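Local coordinates for protein transcriptional repressor (PDB 3KV1) that represses transcription, probably by binding DNA under the control of a sugar ligand, as a SorC-family regulator, here seen as its putative sugar-binding domain, at the interface of chains A and B. Coordinates in Å, arbitrary orientation; residue numbers count along the deposited sequence, not the author numbering. Chains: chain A/B, Transcriptional repressor.

The interface of chains A and B. Residues chain A 90-92, 119-121, 123-124, 129, 133, 170; chain B 119-120, 132, 136, 138-139.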
loop_
_atom_site.group_PDB
_atom_site.type_symbol
_atom_site.label_atom_id
_atom_site.label_comp_id
_atom_site.label_asym_id
_atom_site.label_seq_id
_atom_site.Cartn_x
_atom_site.Cartn_y
_atom_site.Cartn_z
ATOM N N GLY A 90 -6.174 -1.480 -3.756
ATOM C CA GLY A 90 -6.572 -0.294 -3.019
ATOM C C GLY A 90 -7.551 0.606 -3.733
ATOM O O GLY A 90 -7.698 0.565 -4.933
ATOM N N THR A 91 -8.177 1.475 -2.949
ATOM C CA THR A 91 -9.165 2.412 -3.455
ATOM C C THR A 91 -8.684 3.843 -3.193
ATOM O O THR A 91 -7.981 4.082 -2.214
ATOM C CB THR A 91 -10.501 2.166 -2.735
ATOM O OG1 THR A 91 -10.267 2.127 -1.321
ATOM C CG2 THR A 91 -11.084 0.820 -3.158
ATOM N N HIS A 92 -9.030 4.787 -4.068
ATOM C CA HIS A 92 -8.661 6.183 -3.820
ATOM C C HIS A 92 -9.672 6.892 -2.941
ATOM O O HIS A 92 -10.202 6.284 -2.020
ATOM C CB HIS A 92 -8.419 6.956 -5.126
ATOM C CG HIS A 92 -9.398 6.653 -6.224
ATOM N ND1 HIS A 92 -10.131 7.635 -6.857
ATOM C CD2 HIS A 92 -9.739 5.487 -6.820
ATOM C CE1 HIS A 92 -10.888 7.086 -7.791
ATOM N NE2 HIS A 92 -10.664 5.783 -7.792
ATOM N N TYR A 119 0.051 -3.941 -4.260
ATOM C CA TYR A 119 0.343 -2.693 -4.989
ATOM C C TYR A 119 -0.381 -2.598 -6.329
ATOM O O TYR A 119 0.257 -2.582 -7.401
ATOM C CB TYR A 119 1.875 -2.518 -5.182
ATOM C CG TYR A 119 2.547 -2.327 -3.857
ATOM C CD1 TYR A 119 3.323 -3.340 -3.302
ATOM C CD2 TYR A 119 2.358 -1.159 -3.121
ATOM C CE1 TYR A 119 3.930 -3.174 -2.051
ATOM C CE2 TYR A 119 2.952 -0.993 -1.854
ATOM C CZ TYR A 119 3.729 -2.008 -1.336
ATOM O OH TYR A 119 4.304 -1.846 -0.077
ATOM N N ALA A 120 -1.716 -2.544 -6.271
ATOM C CA ALA A 120 -2.541 -2.415 -7.449
ATOM C C ALA A 120 -3.872 -1.837 -6.986
ATOM O O ALA A 120 -4.269 -2.030 -5.826
ATOM C CB ALA A 120 -2.812 -3.784 -8.060
ATOM N N PRO A 121 -4.572 -1.165 -7.888
ATOM C CA PRO A 121 -5.901 -0.692 -7.480
ATOM C C PRO A 121 -6.899 -1.861 -7.355
ATOM O O PRO A 121 -6.731 -2.902 -7.995
ATOM C CB PRO A 121 -6.356 0.203 -8.644
ATOM C CG PRO A 121 -5.381 0.037 -9.733
ATOM C CD PRO A 121 -4.215 -0.816 -9.268
ATOM N N TYR A 123 -9.985 -1.782 -8.483
ATOM C CA TYR A 123 -10.876 -1.806 -9.661
ATOM C C TYR A 123 -10.212 -1.271 -10.909
ATOM O O TYR A 123 -9.394 -0.347 -10.833
ATOM C CB TYR A 123 -12.150 -0.984 -9.411
ATOM C CG TYR A 123 -12.909 -1.465 -8.204
ATOM C CD1 TYR A 123 -13.414 -2.754 -8.156
ATOM C CD2 TYR A 123 -13.095 -0.644 -7.102
ATOM C CE1 TYR A 123 -14.101 -3.228 -7.042
ATOM C CE2 TYR A 123 -13.788 -1.092 -5.988
ATOM C CZ TYR A 123 -14.283 -2.389 -5.954
ATOM O OH TYR A 123 -14.984 -2.827 -4.850
ATOM N N VAL A 124 -10.574 -1.841 -12.059
ATOM C CA VAL A 124 -10.120 -1.303 -13.333
ATOM C C VAL A 124 -11.331 -1.309 -14.277
ATOM O O VAL A 124 -12.320 -1.994 -14.025
ATOM C CB VAL A 124 -8.960 -2.131 -13.922
ATOM C CG1 VAL A 124 -7.774 -2.080 -12.992
ATOM C CG2 VAL A 124 -9.373 -3.571 -14.130
ATOM N N LEU A 129 -6.732 -4.524 -18.696
ATOM C CA LEU A 129 -5.915 -3.811 -17.727
ATOM C C LEU A 129 -5.776 -4.705 -16.494
ATOM O O LEU A 129 -4.691 -4.812 -15.930
ATOM C CB LEU A 129 -6.498 -2.427 -17.404
ATOM C CG LEU A 129 -5.633 -1.482 -16.565
ATOM C CD1 LEU A 129 -4.377 -1.127 -17.324
ATOM C CD2 LEU A 129 -6.388 -0.215 -16.138
ATOM N N PHE A 133 -2.152 -6.129 -14.792
ATOM C CA PHE A 133 -1.747 -5.990 -13.406
ATOM C C PHE A 133 -1.527 -7.350 -12.767
ATOM O O PHE A 133 -0.544 -7.544 -12.049
ATOM C CB PHE A 133 -2.735 -5.147 -12.590
ATOM C CG PHE A 133 -2.950 -3.787 -13.158
ATOM C CD1 PHE A 133 -2.369 -3.434 -14.355
ATOM C CD2 PHE A 133 -3.725 -2.867 -12.520
ATOM C CE1 PHE A 133 -2.582 -2.175 -14.884
ATOM C CE2 PHE A 133 -3.919 -1.608 -13.037
ATOM C CZ PHE A 133 -3.350 -1.257 -14.208
ATOM N N PHE A 170 -16.055 2.499 -12.918
ATOM C CA PHE A 170 -15.367 1.329 -13.454
ATOM C C PHE A 170 -16.320 0.365 -14.185
ATOM O O PHE A 170 -15.876 -0.507 -14.940
ATOM C CB PHE A 170 -14.595 0.601 -12.344
ATOM C CG PHE A 170 -13.513 1.443 -11.685
ATOM C CD1 PHE A 170 -12.296 1.630 -12.312
ATOM C CD2 PHE A 170 -13.705 1.991 -10.414
ATOM C CE1 PHE A 170 -11.285 2.384 -11.708
ATOM C CE2 PHE A 170 -12.706 2.732 -9.800
ATOM C CZ PHE A 170 -11.499 2.934 -10.450
ATOM N N TYR B 119 -0.929 2.717 -5.043
ATOM C CA TYR B 119 -1.320 1.331 -5.362
ATOM C C TYR B 119 -0.853 0.877 -6.742
ATOM O O TYR B 119 -1.677 0.603 -7.637
ATOM C CB TYR B 119 -2.857 1.150 -5.218
ATOM C CG TYR B 119 -3.269 1.321 -3.788
ATOM C CD1 TYR B 119 -3.953 2.461 -3.379
ATOM C CD2 TYR B 119 -2.919 0.376 -2.825
ATOM C CE1 TYR B 119 -4.316 2.636 -2.037
ATOM C CE2 TYR B 119 -3.266 0.556 -1.471
ATOM C CZ TYR B 119 -3.958 1.688 -1.097
ATOM O OH TYR B 119 -4.288 1.868 0.245
ATOM N N ALA B 120 0.471 0.808 -6.919
ATOM C CA ALA B 120 1.068 0.361 -8.155
ATOM C C ALA B 120 2.474 -0.110 -7.813
ATOM O O ALA B 120 3.074 0.363 -6.834
ATOM C CB ALA B 120 1.189 1.521 -9.136
ATOM N N ALA B 132 -0.274 2.548 -18.745
ATOM C CA ALA B 132 -1.574 2.014 -18.307
ATOM C C ALA B 132 -1.803 2.234 -16.811
ATOM O O ALA B 132 -2.925 2.560 -16.384
ATOM C CB ALA B 132 -1.723 0.536 -18.685
ATOM N N HIS B 136 -4.432 5.428 -14.668
ATOM C CA HIS B 136 -5.491 4.895 -13.814
ATOM C C HIS B 136 -5.889 5.896 -12.719
ATOM O O HIS B 136 -5.025 6.470 -12.041
ATOM C CB HIS B 136 -5.035 3.588 -13.175
ATOM C CG HIS B 136 -6.124 2.884 -12.438
ATOM N ND1 HIS B 136 -6.646 3.360 -11.252
ATOM C CD2 HIS B 136 -6.842 1.774 -12.747
ATOM C CE1 HIS B 136 -7.611 2.554 -10.847
ATOM N NE2 HIS B 136 -7.739 1.579 -11.728
ATOM N N THR B 138 -6.991 5.764 -9.688
ATOM C CA THR B 138 -6.520 5.564 -8.324
ATOM C C THR B 138 -5.042 5.983 -8.168
ATOM O O THR B 138 -4.659 6.570 -7.135
ATOM C CB THR B 138 -6.686 4.102 -7.910
ATOM O OG1 THR B 138 -8.072 3.752 -8.007
ATOM C CG2 THR B 138 -6.168 3.892 -6.480
ATOM N N ILE B 139 -4.235 5.680 -9.188
ATOM C CA ILE B 139 -2.815 6.030 -9.214
ATOM C C ILE B 139 -2.670 7.541 -9.405
ATOM O O ILE B 139 -1.893 8.180 -8.698
ATOM C CB ILE B 139 -2.040 5.257 -10.310
ATOM C CG1 ILE B 139 -1.731 3.836 -9.849
ATOM C CG2 ILE B 139 -0.678 5.909 -10.602
ATOM C CD1 ILE B 139 -2.822 2.956 -9.773
HETATM O O HOH W 1 -9.411 1.283 -7.263
#
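This is a two-fold symmetric interface between two copies of the putative sugar-binding domain of a SorC-family repressor. It joins the two chains of the deposited assembly, which may be a natural dimer. The patch is part of the whole interface; each contact has a twin with the chains exchanged. Loops of chain A receive the start of helix 137-147 of chain B and the loop residue just before it.

B:His136 carries the main polar contact. Its CG lies anti to the backbone N (chi1 -172°), which sends the imidazole into chain A. NE2 donates a hydrogen bond of 2.7 Å to the backbone carbonyl O of A:Tyr123. The bond is fairly straight, 155° at the hydrogen, and lies close to both the ring plane and the carbonyl plane. On the other ring nitrogen, ND1 accepts from the backbone N of B:Thr138 at 2.9 Å. The first turn of the helix thus fixes the ring's rotation, which would favour the tautomer with the hydrogen on NE2. A:Pro121 covers one face of this imidazole, its CG 3.6 Å from the ring centroid. A:Leu129 CD2 meets the ring at its edge. The A:Phe170 side chain runs at about a right angle to that of B:His136, but the rings are only modestly tilted; CE1 lies 3.6 Å from B:His136 NE2.

B:Thr138 has its hydroxyl OG1 beside the backbone N (chi1 -59°). OG1 lies 2.9 Å from water 1, which also sits 3.0 Å from the carbonyl O of A:Gly90. The water therefore bridges the chains. The A:His92 ring lies beside B:Thr138 but is poorly ordered.

B:Tyr119 lays its phenol ring flat against A:Gly90. The glycine CA sits over the ring centre, 3.5 Å from the centroid, in a CH-pi contact. Beyond the histidine, A:Leu129 and B:Ala132 bring helices 127-134 of both chains together. The leucine methyl CD1 packs tightly on the alanine CB at 3.4 Å.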